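PDB 7BR2: lipolytic enzyme, G-D-S-L family from Bacteroides thetaiotaomicron, which metabolises the drug diltiazem in the gut, as a serine esterase of the SGNH (GDSL) hydrolase family. Local coordinates for residues E176-N181 against Y218-A223; A182-I187 against M214-L219. All blocks are in the same frame, centred on the assembly; numbering follows the deposited sequence.

Contact 1: E176-N181 against Y218-A223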
ATOM      1  N   GLU A 176       8.265   8.759  14.732  1.00 39.17           N
ATOM      2  CA  GLU A 176       8.215   7.313  14.593  1.00 41.39           C
ATOM      3  C   GLU A 176       9.072   6.868  13.411  1.00 40.79           C
ATOM      4  O   GLU A 176       9.398   7.652  12.519  1.00 44.24           O
ATOM      5  CB  GLU A 176       6.768   6.831  14.431  1.00 39.04           C
ATOM      6  CG  GLU A 176       5.841   7.364  15.529  1.00 41.00           C
ATOM      7  CD  GLU A 176       4.360   7.135  15.253  1.00 42.56           C
ATOM      8  OE1 GLU A 176       3.684   6.553  16.128  1.00 44.67           O
ATOM      9  OE2 GLU A 176       3.868   7.555  14.183  1.00 41.32           O
ATOM     10  N   PHE A 177       9.454   5.591  13.419  1.00 47.70           N
ATOM     11  CA  PHE A 177      10.315   5.056  12.375  1.00 37.73           C
ATOM     12  C   PHE A 177       9.869   3.643  12.031  1.00 41.85           C
ATOM     13  O   PHE A 177       9.575   2.841  12.924  1.00 47.32           O
ATOM     14  CB  PHE A 177      11.795   5.037  12.811  1.00 40.18           C
ATOM     15  CG  PHE A 177      12.713   4.359  11.818  1.00 47.29           C
ATOM     16  CD1 PHE A 177      12.924   2.977  11.848  1.00 44.47           C
ATOM     17  CD2 PHE A 177      13.363   5.105  10.836  1.00 45.30           C
ATOM     18  CE1 PHE A 177      13.755   2.354  10.919  1.00 38.15           C
ATOM     19  CE2 PHE A 177      14.206   4.490   9.903  1.00 42.30           C
ATOM     20  CZ  PHE A 177      14.401   3.111   9.949  1.00 43.36           C
ATOM     21  N   THR A 178       9.859   3.338  10.735  1.00 43.23           N
ATOM     22  CA  THR A 178       9.700   1.978  10.247  1.00 36.86           C
ATOM     23  C   THR A 178      10.563   1.823   9.002  1.00 37.64           C
ATOM     24  O   THR A 178      10.907   2.804   8.342  1.00 39.89           O
ATOM     25  CB  THR A 178       8.242   1.648   9.943  1.00 34.08           C
ATOM     26  OG1 THR A 178       8.138   0.267   9.588  1.00 45.78           O
ATOM     27  CG2 THR A 178       7.731   2.500   8.792  1.00 39.98           C
ATOM     28  N   ASP A 179      10.928   0.584   8.688  1.00 40.98           N
ATOM     29  CA  ASP A 179      11.884   0.321   7.620  1.00 36.53           C
ATOM     30  C   ASP A 179      11.351  -0.759   6.698  1.00 39.34           C
ATOM     31  O   ASP A 179      10.884  -1.804   7.167  1.00 40.02           O
ATOM     32  CB  ASP A 179      13.244  -0.087   8.190  1.00 37.62           C
ATOM     33  CG  ASP A 179      14.282  -0.332   7.107  1.00 45.90           C
ATOM     34  OD1 ASP A 179      14.198   0.311   6.028  1.00 45.80           O
ATOM     35  OD2 ASP A 179      15.180  -1.173   7.333  1.00 42.38           O
ATOM     36  N   TRP A 180      11.375  -0.490   5.391  1.00 36.95           N
ATOM     37  CA  TRP A 180      11.086  -1.528   4.409  1.00 39.16           C
ATOM     38  C   TRP A 180      12.335  -2.265   3.950  1.00 37.05           C
ATOM     39  O   TRP A 180      12.227  -3.369   3.419  1.00 36.14           O
ATOM     40  CB  TRP A 180      10.395  -0.938   3.166  1.00 39.03           C
ATOM     41  CG  TRP A 180       8.927  -0.559   3.287  1.00 40.95           C
ATOM     42  CD1 TRP A 180       7.896  -1.348   3.736  1.00 41.13           C
ATOM     43  CD2 TRP A 180       8.335   0.684   2.893  1.00 37.32           C
ATOM     44  NE1 TRP A 180       6.709  -0.655   3.668  1.00 41.36           N
ATOM     45  CE2 TRP A 180       6.951   0.593   3.153  1.00 35.53           C
ATOM     46  CE3 TRP A 180       8.845   1.874   2.355  1.00 34.52           C
ATOM     47  CZ2 TRP A 180       6.070   1.642   2.887  1.00 33.66           C
ATOM     48  CZ3 TRP A 180       7.964   2.923   2.100  1.00 34.23           C
ATOM     49  CH2 TRP A 180       6.595   2.797   2.368  1.00 33.00           C
ATOM     50  N   ASN A 181      13.508  -1.662   4.120  1.00 41.84           N
ATOM     51  CA  ASN A 181      14.710  -2.153   3.454  1.00 43.87           C
ATOM     52  C   ASN A 181      15.136  -3.511   4.013  1.00 41.03           C
ATOM     53  O   ASN A 181      15.249  -4.494   3.272  1.00 40.15           O
ATOM     54  CB  ASN A 181      15.827  -1.115   3.601  1.00 40.46           C
ATOM     55  CG  ASN A 181      16.898  -1.266   2.550  1.00 48.50           C
ATOM     56  OD1 ASN A 181      17.635  -2.248   2.537  1.00 52.43           O
ATOM     57  ND2 ASN A 181      16.984  -0.290   1.649  1.00 42.59           N
ATOM     58  N   TYR A 218       1.781  -4.591   3.578  1.00 33.46           N
ATOM     59  CA  TYR A 218       1.759  -5.562   4.663  1.00 33.60           C
ATOM     60  C   TYR A 218       2.693  -5.135   5.783  1.00 33.76           C
ATOM     61  O   TYR A 218       2.308  -5.101   6.955  1.00 37.06           O
ATOM     62  CB  TYR A 218       2.174  -6.934   4.112  1.00 41.38           C
ATOM     63  CG  TYR A 218       2.710  -7.873   5.164  1.00 44.68           C
ATOM     64  CD1 TYR A 218       1.850  -8.544   6.023  1.00 39.67           C
ATOM     65  CD2 TYR A 218       4.082  -8.039   5.338  1.00 41.86           C
ATOM     66  CE1 TYR A 218       2.334  -9.382   6.997  1.00 46.12           C
ATOM     67  CE2 TYR A 218       4.577  -8.866   6.316  1.00 43.07           C
ATOM     68  CZ  TYR A 218       3.702  -9.543   7.144  1.00 48.22           C
ATOM     69  OH  TYR A 218       4.200 -10.372   8.126  1.00 43.44           O
ATOM     70  N   LEU A 219       3.919  -4.759   5.425  1.00 32.72           N
ATOM     71  CA  LEU A 219       4.902  -4.385   6.432  1.00 35.31           C
ATOM     72  C   LEU A 219       4.505  -3.108   7.158  1.00 39.77           C
ATOM     73  O   LEU A 219       4.681  -3.005   8.380  1.00 37.96           O
ATOM     74  CB  LEU A 219       6.280  -4.233   5.787  1.00 40.92           C
ATOM     75  CG  LEU A 219       6.893  -5.559   5.330  1.00 41.34           C
ATOM     76  CD1 LEU A 219       8.098  -5.337   4.422  1.00 33.25           C
ATOM     77  CD2 LEU A 219       7.253  -6.404   6.569  1.00 39.51           C
ATOM     78  N   PHE A 220       3.960  -2.121   6.433  1.00 39.12           N
ATOM     79  CA  PHE A 220       3.552  -0.890   7.104  1.00 32.68           C
ATOM     80  C   PHE A 220       2.371  -1.148   8.027  1.00 34.28           C
ATOM     81  O   PHE A 220       2.303  -0.595   9.133  1.00 36.20           O
ATOM     82  CB  PHE A 220       3.217   0.194   6.074  1.00 33.37           C
ATOM     83  CG  PHE A 220       3.013   1.559   6.667  1.00 25.21           C
ATOM     84  CD1 PHE A 220       4.069   2.456   6.767  1.00 26.35           C
ATOM     85  CD2 PHE A 220       1.769   1.950   7.125  1.00 29.23           C
ATOM     86  CE1 PHE A 220       3.876   3.713   7.329  1.00 29.81           C
ATOM     87  CE2 PHE A 220       1.569   3.206   7.671  1.00 28.78           C
ATOM     88  CZ  PHE A 220       2.626   4.090   7.774  1.00 27.48           C
ATOM     89  N   LEU A 221       1.455  -2.018   7.613  1.00 32.73           N
ATOM     90  CA  LEU A 221       0.340  -2.374   8.481  1.00 37.51           C
ATOM     91  C   LEU A 221       0.821  -3.141   9.708  1.00 36.88           C
ATOM     92  O   LEU A 221       0.283  -2.970  10.806  1.00 34.68           O
ATOM     93  CB  LEU A 221      -0.678  -3.204   7.701  1.00 35.43           C
ATOM     94  CG  LEU A 221      -1.356  -2.411   6.587  1.00 33.02           C
ATOM     95  CD1 LEU A 221      -2.145  -3.334   5.683  1.00 29.33           C
ATOM     96  CD2 LEU A 221      -2.235  -1.322   7.195  1.00 28.26           C
ATOM     97  N   LYS A 222       1.850  -3.975   9.546  1.00 41.47           N
ATOM     98  CA  LYS A 222       2.411  -4.671  10.702  1.00 42.59           C
ATOM     99  C   LYS A 222       3.088  -3.681  11.644  1.00 36.61           C
ATOM    100  O   LYS A 222       2.959  -3.791  12.869  1.00 37.08           O
ATOM    101  CB  LYS A 222       3.360  -5.793  10.245  1.00 43.48           C
ATOM    102  CG  LYS A 222       4.160  -6.490  11.366  1.00 54.07           C
ATOM    103  CD  LYS A 222       4.684  -7.882  10.938  1.00 48.98           C
ATOM    104  CE  LYS A 222       6.161  -7.782  10.620  1.00 47.97           C
ATOM    105  NZ  LYS A 222       6.772  -9.058  10.191  1.00 56.07           N
ATOM    106  N   ALA A 223       3.763  -2.677  11.092  1.00 34.83           N
ATOM    107  CA  ALA A 223       4.325  -1.615  11.918  1.00 36.53           C
ATOM    108  C   ALA A 223       3.249  -0.800  12.622  1.00 37.25           C
ATOM    109  O   ALA A 223       3.543  -0.132  13.618  1.00 42.13           O
ATOM    110  CB  ALA A 223       5.209  -0.696  11.071  1.00 35.90           C
TER

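Contact 2: A182-I187 against M214-L219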
ATOM      1  N   ALA A 182      15.353  -3.584   5.331  1.00 42.11           N
ATOM      2  CA  ALA A 182      15.778  -4.843   5.942  1.00 46.48           C
ATOM      3  C   ALA A 182      14.775  -5.967   5.731  1.00 40.27           C
ATOM      4  O   ALA A 182      15.177  -7.028   5.222  1.00 45.72           O
ATOM      5  CB  ALA A 182      16.064  -4.630   7.434  1.00 42.68           C
ATOM      6  N   PRO A 183      13.490  -5.826   6.069  1.00 42.47           N
ATOM      7  CA  PRO A 183      12.582  -6.969   5.872  1.00 42.82           C
ATOM      8  C   PRO A 183      12.455  -7.388   4.422  1.00 44.32           C
ATOM      9  O   PRO A 183      12.325  -8.587   4.127  1.00 56.24           O
ATOM     10  CB  PRO A 183      11.241  -6.469   6.433  1.00 43.65           C
ATOM     11  CG  PRO A 183      11.546  -5.215   7.176  1.00 41.75           C
ATOM     12  CD  PRO A 183      12.789  -4.648   6.615  1.00 37.15           C
ATOM     13  N   MET A 184      12.518  -6.444   3.495  1.00 39.61           N
ATOM     14  CA  MET A 184      12.365  -6.815   2.098  1.00 43.49           C
ATOM     15  C   MET A 184      13.623  -7.490   1.574  1.00 42.37           C
ATOM     16  O   MET A 184      13.539  -8.401   0.748  1.00 41.85           O
ATOM     17  CB  MET A 184      12.000  -5.589   1.268  1.00 38.74           C
ATOM     18  CG  MET A 184      10.548  -5.168   1.432  1.00 45.30           C
ATOM     19  SD  MET A 184      10.159  -3.687   0.483  1.00 38.38           S
ATOM     20  CE  MET A 184       9.893  -4.430  -1.136  1.00 27.06           C
ATOM     21  N   VAL A 185      14.800  -7.051   2.026  1.00 44.82           N
ATOM     22  CA  VAL A 185      16.026  -7.779   1.700  1.00 46.82           C
ATOM     23  C   VAL A 185      15.933  -9.206   2.219  1.00 47.05           C
ATOM     24  O   VAL A 185      16.274 -10.161   1.513  1.00 47.57           O
ATOM     25  CB  VAL A 185      17.253  -7.050   2.277  1.00 47.29           C
ATOM     26  CG1 VAL A 185      18.489  -7.919   2.130  1.00 51.57           C
ATOM     27  CG2 VAL A 185      17.475  -5.739   1.564  1.00 49.53           C
ATOM     28  N   ALA A 186      15.421  -9.370   3.444  1.00 42.15           N
ATOM     29  CA  ALA A 186      15.305 -10.702   4.031  1.00 44.05           C
ATOM     30  C   ALA A 186      14.381 -11.586   3.204  1.00 50.38           C
ATOM     31  O   ALA A 186      14.708 -12.748   2.906  1.00 52.56           O
ATOM     32  CB  ALA A 186      14.808 -10.593   5.473  1.00 34.66           C
ATOM     33  N   ILE A 187      13.219 -11.050   2.817  1.00 45.11           N
ATOM     34  CA  ILE A 187      12.300 -11.820   1.981  1.00 46.14           C
ATOM     35  C   ILE A 187      12.949 -12.143   0.643  1.00 44.21           C
ATOM     36  O   ILE A 187      12.743 -13.227   0.077  1.00 50.71           O
ATOM     37  CB  ILE A 187      10.977 -11.058   1.787  1.00 49.74           C
ATOM     38  CG1 ILE A 187      10.240 -10.912   3.111  1.00 44.12           C
ATOM     39  CG2 ILE A 187      10.098 -11.766   0.753  1.00 43.71           C
ATOM     40  CD1 ILE A 187       9.338  -9.689   3.161  1.00 49.12           C
ATOM     41  N   MET A 214       2.352  -4.743  -2.356  1.00 29.43           N
ATOM     42  CA  MET A 214       1.483  -5.351  -1.357  1.00 32.02           C
ATOM     43  C   MET A 214       2.296  -5.820  -0.155  1.00 36.00           C
ATOM     44  O   MET A 214       1.829  -5.718   0.985  1.00 32.82           O
ATOM     45  CB  MET A 214       0.683  -6.496  -1.972  1.00 29.89           C
ATOM     46  CG  MET A 214      -0.453  -6.989  -1.096  1.00 30.08           C
ATOM     47  SD  MET A 214      -1.509  -5.672  -0.438  1.00 31.80           S
ATOM     48  CE  MET A 214      -1.536  -6.107   1.297  1.00 32.61           C
ATOM     49  N   VAL A 215       3.523  -6.294  -0.378  1.00 34.81           N
ATOM     50  CA  VAL A 215       4.398  -6.619   0.746  1.00 38.15           C
ATOM     51  C   VAL A 215       4.728  -5.364   1.535  1.00 34.44           C
ATOM     52  O   VAL A 215       4.767  -5.379   2.772  1.00 38.64           O
ATOM     53  CB  VAL A 215       5.670  -7.344   0.255  1.00 37.10           C
ATOM     54  CG1 VAL A 215       6.725  -7.354   1.335  1.00 33.68           C
ATOM     55  CG2 VAL A 215       5.331  -8.772  -0.156  1.00 34.79           C
ATOM     56  N   MET A 216       4.969  -4.259   0.837  1.00 32.98           N
ATOM     57  CA  MET A 216       5.242  -3.002   1.523  1.00 36.26           C
ATOM     58  C   MET A 216       4.046  -2.570   2.361  1.00 38.85           C
ATOM     59  O   MET A 216       4.200  -2.108   3.502  1.00 40.49           O
ATOM     60  CB  MET A 216       5.602  -1.917   0.506  1.00 30.13           C
ATOM     61  CG  MET A 216       6.962  -2.106  -0.113  1.00 29.69           C
ATOM     62  SD  MET A 216       7.259  -1.057  -1.558  1.00 36.85           S
ATOM     63  CE  MET A 216       7.607   0.515  -0.757  1.00 34.22           C
ATOM     64  N   ALA A 217       2.842  -2.708   1.803  1.00 35.72           N
ATOM     65  CA  ALA A 217       1.640  -2.393   2.559  1.00 36.05           C
ATOM     66  C   ALA A 217       1.529  -3.295   3.773  1.00 33.13           C
ATOM     67  O   ALA A 217       1.229  -2.827   4.878  1.00 34.04           O
ATOM     68  CB  ALA A 217       0.409  -2.519   1.663  1.00 27.93           C
ATOM     69  N   TYR A 218       1.781  -4.591   3.578  1.00 33.46           N
ATOM     70  CA  TYR A 218       1.759  -5.562   4.663  1.00 33.60           C
ATOM     71  C   TYR A 218       2.693  -5.135   5.783  1.00 33.76           C
ATOM     72  O   TYR A 218       2.308  -5.101   6.955  1.00 37.06           O
ATOM     73  CB  TYR A 218       2.174  -6.934   4.112  1.00 41.38           C
ATOM     74  CG  TYR A 218       2.710  -7.873   5.164  1.00 44.68           C
ATOM     75  CD1 TYR A 218       1.850  -8.544   6.023  1.00 39.67           C
ATOM     76  CD2 TYR A 218       4.082  -8.039   5.338  1.00 41.86           C
ATOM     77  CE1 TYR A 218       2.334  -9.382   6.997  1.00 46.12           C
ATOM     78  CE2 TYR A 218       4.577  -8.866   6.316  1.00 43.07           C
ATOM     79  CZ  TYR A 218       3.702  -9.543   7.144  1.00 48.22           C
ATOM     80  OH  TYR A 218       4.200 -10.372   8.126  1.00 43.44           O
ATOM     81  N   LEU A 219       3.919  -4.759   5.425  1.00 32.72           N
ATOM     82  CA  LEU A 219       4.902  -4.385   6.432  1.00 35.31           C
ATOM     83  C   LEU A 219       4.505  -3.108   7.158  1.00 39.77           C
ATOM     84  O   LEU A 219       4.681  -3.005   8.380  1.00 37.96           O
ATOM     85  CB  LEU A 219       6.280  -4.233   5.787  1.00 40.92           C
ATOM     86  CG  LEU A 219       6.893  -5.559   5.330  1.00 41.34           C
ATOM     87  CD1 LEU A 219       8.098  -5.337   4.422  1.00 33.25           C
ATOM     88  CD2 LEU A 219       7.253  -6.404   6.569  1.00 39.51           C
TER

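Contact 1: E176-N181 against Y218-A223
Strand 176-179 is one of the two edge strands of the parallel five-stranded sheet of the SGNH hydrolase fold, and helix 210-223 packs against it by van der Waals contact, with no hydrogen bond between 176-181 and 218-223. At the strand, the side chain of T178 points at the helix. Its OG1, anti to the backbone N (chi1 -175°), lies against the methyl of A223, with OG1 to CB 3.4 Å, while CG2, flanked by both the backbone N and C, approaches F220, 4.2 Å from CD1. The two side chains run roughly perpendicular. The F220 ring in turn meets F24 of strand 21-26 edge-to-face.

Just past the strand, the W180 side chain, CG anti to its carbonyl carbon, carries the indole toward the helix. L219 CB meets the indole in plane, at its rim, 3.9 Å from CD1, and the benzo side reaches F220, CZ2 to CD1 4.4 Å. Y35 adds an edge-to-face ring contact.

W180 NE1 is satisfied by M216 O, one turn before F220 on the same helix, at 2.9 Å. An alanine in place of W180 would remove this N-H and the indole's contacts with L219 and F220, and would probably loosen the helix against the strand end.

D179 points away from the helix and caps the start of helix 181-194: OD2 accepts from A182 N, and OD1 takes the N-H of N181 at 2.8 Å with an angle of 160°, from above the carboxylate plane.

Contact 2: A182-I187 against M214-L219
Helices 182-187 and 214-219 cross at 129° between their N-to-C directions, their axes 11.1 Å apart at closest approach, with P183 opposed to L219 and M184 to V215 in the CA register. No hydrogen bond joins them; the interface is wholly apolar. L219 here uses its branch ends: CD1 touches both P183 CB and M184 CG, each at 3.9 Å, while CD2 adds a second contact to P183 CB at 4.0 Å. M184 is extended to its sulphur (chi2 178°) and then bent at chi3, so that its SD lies 3.6 Å from M216 CG, and its CE comes up to the same carbon. M216 is bent at chi3 too, and the two methionines pass each other at a slant. In the SGNH fold of this esterase, this helix pairing joins helix 181-194, which follows the last strand of the parallel sheet, to helix 210-223, the next long helix in the chain. One turn on from M184, I187 meets V215 tip to tip, CD1 to CG1 4.0 Å. V215 also puts this methyl, anti to its backbone N, 4.4 Å from M184 CG. M184 also touches S138, and M216 touches Y35 of helix 35-46.

How the contacts relate
Both contacts use helix 210-223, and their centres lie 8 Å apart. Contact 1 takes the C-terminal half of this helix against strand 176-179, contact 2 its middle against helix 181-194, which directly follows that strand, so the strand and the next helix are held by one partner. L219 serves both: its CB abuts the edge of the indole in contact 1, its methyls the helix of contact 2. The indole N-H of contact 1 also reaches the carbonyl of a contact 2 residue. S28, H207 and D204 probably form the catalytic triad, as expected for a serine esterase of this family; D204 and H207 come shortly before helix 210-223 in the chain.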